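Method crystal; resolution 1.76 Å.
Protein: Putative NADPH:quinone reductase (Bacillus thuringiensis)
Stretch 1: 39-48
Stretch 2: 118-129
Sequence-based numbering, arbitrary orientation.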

# COMPACT_ATOMS: atom_id res chain seq x y z
N MET A 39 -16.97 -7.73 -7.56
CA MET A 39 -16.38 -6.59 -6.81
C MET A 39 -17.40 -5.53 -6.39
O MET A 39 -18.35 -5.22 -7.13
CB MET A 39 -15.27 -5.94 -7.64
CG MET A 39 -14.04 -6.89 -7.93
SD MET A 39 -13.35 -7.73 -6.48
CE MET A 39 -12.54 -6.27 -5.72
N LEU A 40 -17.18 -4.95 -5.20
CA LEU A 40 -18.01 -3.89 -4.68
C LEU A 40 -17.22 -2.62 -4.78
O LEU A 40 -17.68 -1.66 -5.40
CB LEU A 40 -18.37 -4.16 -3.23
CG LEU A 40 -19.21 -5.43 -3.02
CD1 LEU A 40 -19.25 -5.82 -1.54
CD2 LEU A 40 -20.64 -5.18 -3.50
N VAL A 41 -16.00 -2.64 -4.24
CA VAL A 41 -15.25 -1.37 -4.05
C VAL A 41 -13.76 -1.65 -4.22
O VAL A 41 -13.23 -2.61 -3.66
CB VAL A 41 -15.47 -0.77 -2.65
CG1 VAL A 41 -14.58 0.48 -2.39
CG2 VAL A 41 -16.95 -0.47 -2.38
N ARG A 42 -13.07 -0.82 -4.99
CA ARG A 42 -11.57 -0.85 -4.96
C ARG A 42 -11.05 0.57 -4.78
O ARG A 42 -11.64 1.49 -5.37
CB ARG A 42 -10.92 -1.38 -6.27
CG ARG A 42 -11.71 -2.44 -7.02
CD ARG A 42 -12.69 -1.77 -7.97
NE ARG A 42 -13.51 -2.68 -8.80
CZ ARG A 42 -14.81 -2.52 -9.05
NH1 ARG A 42 -15.52 -1.54 -8.50
NH2 ARG A 42 -15.43 -3.40 -9.84
N PRO A 43 -9.93 0.75 -4.06
CA PRO A 43 -9.31 2.07 -4.00
C PRO A 43 -8.53 2.28 -5.30
O PRO A 43 -8.18 1.32 -6.00
CB PRO A 43 -8.34 1.92 -2.82
CG PRO A 43 -7.78 0.49 -3.01
CD PRO A 43 -9.08 -0.29 -3.44
N ILE A 44 -8.27 3.55 -5.62
CA ILE A 44 -7.27 3.88 -6.61
C ILE A 44 -6.01 4.27 -5.83
O ILE A 44 -5.90 5.38 -5.30
CB ILE A 44 -7.73 5.01 -7.54
CG1 ILE A 44 -8.95 4.49 -8.35
CG2 ILE A 44 -6.54 5.42 -8.49
CD1 ILE A 44 -9.64 5.56 -9.24
N ASN A 45 -5.09 3.33 -5.72
CA ASN A 45 -3.83 3.66 -5.05
C ASN A 45 -2.83 4.23 -6.06
O ASN A 45 -2.74 3.74 -7.17
CB ASN A 45 -3.21 2.41 -4.41
CG ASN A 45 -4.09 1.78 -3.29
OD1 ASN A 45 -4.74 2.49 -2.54
ND2 ASN A 45 -4.06 0.45 -3.18
N PRO A 46 -2.02 5.24 -5.66
CA PRO A 46 -0.89 5.62 -6.51
C PRO A 46 -0.07 4.43 -7.01
O PRO A 46 0.41 4.43 -8.17
CB PRO A 46 -0.07 6.58 -5.61
CG PRO A 46 -1.11 7.27 -4.77
CD PRO A 46 -2.06 6.04 -4.42
N SER A 47 0.07 3.37 -6.22
CA SER A 47 0.81 2.18 -6.65
C SER A 47 0.08 1.32 -7.71
O SER A 47 0.71 0.50 -8.40
CB SER A 47 1.18 1.29 -5.44
OG SER A 47 0.00 0.93 -4.74
N ASP A 48 -1.22 1.53 -7.87
CA ASP A 48 -1.96 0.87 -8.97
C ASP A 48 -1.61 1.55 -10.30
O ASP A 48 -1.76 0.95 -11.37
CB ASP A 48 -3.48 1.01 -8.82
CG ASP A 48 -4.03 0.28 -7.64
OD1 ASP A 48 -3.62 -0.88 -7.44
OD2 ASP A 48 -4.92 0.83 -6.96
N ASP A 118 -16.62 -2.31 7.34
CA ASP A 118 -17.35 -1.78 6.16
C ASP A 118 -16.52 -1.98 4.88
O ASP A 118 -15.30 -2.23 4.95
CB ASP A 118 -17.70 -0.30 6.34
CG ASP A 118 -16.47 0.60 6.26
OD1 ASP A 118 -16.07 0.99 5.13
OD2 ASP A 118 -15.91 0.93 7.30
N ASP A 119 -17.18 -1.92 3.72
CA ASP A 119 -16.52 -2.16 2.41
C ASP A 119 -15.33 -1.21 2.16
O ASP A 119 -14.32 -1.60 1.57
CB ASP A 119 -17.48 -1.92 1.24
CG ASP A 119 -18.66 -2.87 1.24
OD1 ASP A 119 -18.60 -3.98 1.81
OD2 ASP A 119 -19.68 -2.48 0.65
N PHE A 120 -15.44 0.05 2.57
CA PHE A 120 -14.38 1.01 2.23
C PHE A 120 -13.13 0.85 3.08
O PHE A 120 -11.99 0.98 2.61
CB PHE A 120 -14.93 2.44 2.26
CG PHE A 120 -15.92 2.69 1.19
CD1 PHE A 120 -15.51 3.22 -0.05
CD2 PHE A 120 -17.28 2.35 1.39
CE1 PHE A 120 -16.46 3.44 -1.08
CE2 PHE A 120 -18.23 2.58 0.38
CZ PHE A 120 -17.82 3.13 -0.87
N THR A 121 -13.34 0.44 4.33
CA THR A 121 -12.23 0.05 5.18
C THR A 121 -11.61 -1.23 4.63
O THR A 121 -10.39 -1.32 4.49
CB THR A 121 -12.75 -0.12 6.64
OG1 THR A 121 -13.24 1.15 7.07
CG2 THR A 121 -11.61 -0.58 7.56
N ALA A 122 -12.44 -2.25 4.34
CA ALA A 122 -11.93 -3.50 3.80
C ALA A 122 -11.13 -3.31 2.51
O ALA A 122 -10.09 -3.95 2.29
CB ALA A 122 -13.11 -4.49 3.56
N ALA A 123 -11.60 -2.40 1.68
CA ALA A 123 -10.98 -2.16 0.40
C ALA A 123 -9.56 -1.56 0.52
O ALA A 123 -8.86 -1.38 -0.50
CB ALA A 123 -11.90 -1.23 -0.44
N GLN A 124 -9.16 -1.19 1.74
CA GLN A 124 -7.86 -0.56 2.00
C GLN A 124 -6.95 -1.43 2.85
O GLN A 124 -5.84 -0.99 3.27
CB GLN A 124 -8.04 0.81 2.68
CG GLN A 124 -8.76 1.86 1.84
CD GLN A 124 -8.93 3.11 2.67
OE1 GLN A 124 -7.98 3.85 2.86
NE2 GLN A 124 -10.10 3.29 3.26
N MET A 125 -7.35 -2.70 3.04
CA MET A 125 -6.69 -3.57 4.02
C MET A 125 -5.32 -4.14 3.59
O MET A 125 -4.54 -4.54 4.45
CB MET A 125 -7.63 -4.74 4.39
CG MET A 125 -7.20 -5.66 5.60
SD MET A 125 -7.44 -4.88 7.24
CE MET A 125 -9.18 -4.64 7.22
N TYR A 126 -5.05 -4.16 2.29
CA TYR A 126 -3.92 -4.91 1.76
C TYR A 126 -2.65 -4.08 1.63
O TYR A 126 -1.76 -4.19 2.43
CB TYR A 126 -4.32 -5.54 0.43
CG TYR A 126 -3.25 -6.32 -0.33
CD1 TYR A 126 -2.18 -6.99 0.33
CD2 TYR A 126 -3.37 -6.45 -1.72
CE1 TYR A 126 -1.25 -7.72 -0.42
CE2 TYR A 126 -2.45 -7.18 -2.47
CZ TYR A 126 -1.40 -7.82 -1.80
OH TYR A 126 -0.48 -8.54 -2.53
N ILE A 127 -2.57 -3.22 0.63
CA ILE A 127 -1.27 -2.73 0.25
C ILE A 127 -0.54 -1.91 1.33
O ILE A 127 0.58 -2.24 1.69
CB ILE A 127 -1.37 -1.90 -1.09
CG1 ILE A 127 -1.77 -2.84 -2.26
CG2 ILE A 127 -0.02 -1.28 -1.42
CD1 ILE A 127 -0.72 -3.89 -2.59
N ASN A 128 -1.16 -0.84 1.80
CA ASN A 128 -0.54 -0.00 2.82
C ASN A 128 -0.41 -0.67 4.21
O ASN A 128 0.70 -0.59 4.80
CB ASN A 128 -1.19 1.38 2.86
CG ASN A 128 -0.96 2.13 1.57
OD1 ASN A 128 0.14 2.07 1.05
ND2 ASN A 128 -2.00 2.76 1.02
N PRO A 129 -1.47 -1.35 4.72
CA PRO A 129 -1.35 -1.95 6.05
C PRO A 129 -0.38 -3.11 6.06
O PRO A 129 0.45 -3.19 6.97
CB PRO A 129 -2.79 -2.42 6.37
CG PRO A 129 -3.65 -1.53 5.57
CD PRO A 129 -2.88 -1.35 4.27

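Val41 lies at the apolar centre of the contact, and its two methyl groups meet three residues of the second stretch. CG1 of Val41 lies 3.7 Å from CD1 of Phe120 and, equally, 3.7 Å from CB of Ala123. CG2 of Val41 sits over one face of the Phe120 ring, 4.2 Å from its centroid and 19° off the normal, a CH-pi contact in which a weakly polarised C-H group meets the aromatic electron cloud. A branched beta carbon suits this place: it is compatible with a strand and spreads two methyls close to the backbone. The CA-to-CB bond of Phe120 points sideways, but the end of its side chain comes nearer. Ala123, with a single methyl, lets the backbones draw close, and CD of Pro43 comes within 3.1 Å of Ala123 O.

Leu40, Val41 and Pro43 belong to a strand, whereas Asp119 and Phe120 belong to a short helix whose start is capped by Asp118: its OD1 accepts from Thr121 N at 2.9 Å. A type I turn from Ala122 to Met125 follows, and a second helix begins at Ile127. No hydrogen bond links the stretches, so packing alone joins them directly.

Toward one edge, the aliphatic CB of Asp119 rests 3.9 Å from Val41 CG2, while its carboxylate oxygens find hydrogen bonds elsewhere in the structure. Beyond Pro43, Ile127 offers its hydrocarbon surface to polar neighbours: its CG1 lies 4.1 Å from Asn45 ND2 and its CG2 4.0 Å from Ser47 OG. The amide of Asn45 can tolerate this apolar neighbour because both its polar atoms are hydrogen-bonded elsewhere. Within its own stretch, Asn45 N donates to Asp48 OD2 at 2.8 Å, and Asp48 N returns a bond to Asn45 O, also at 2.8 Å, bracing the bend after the strand.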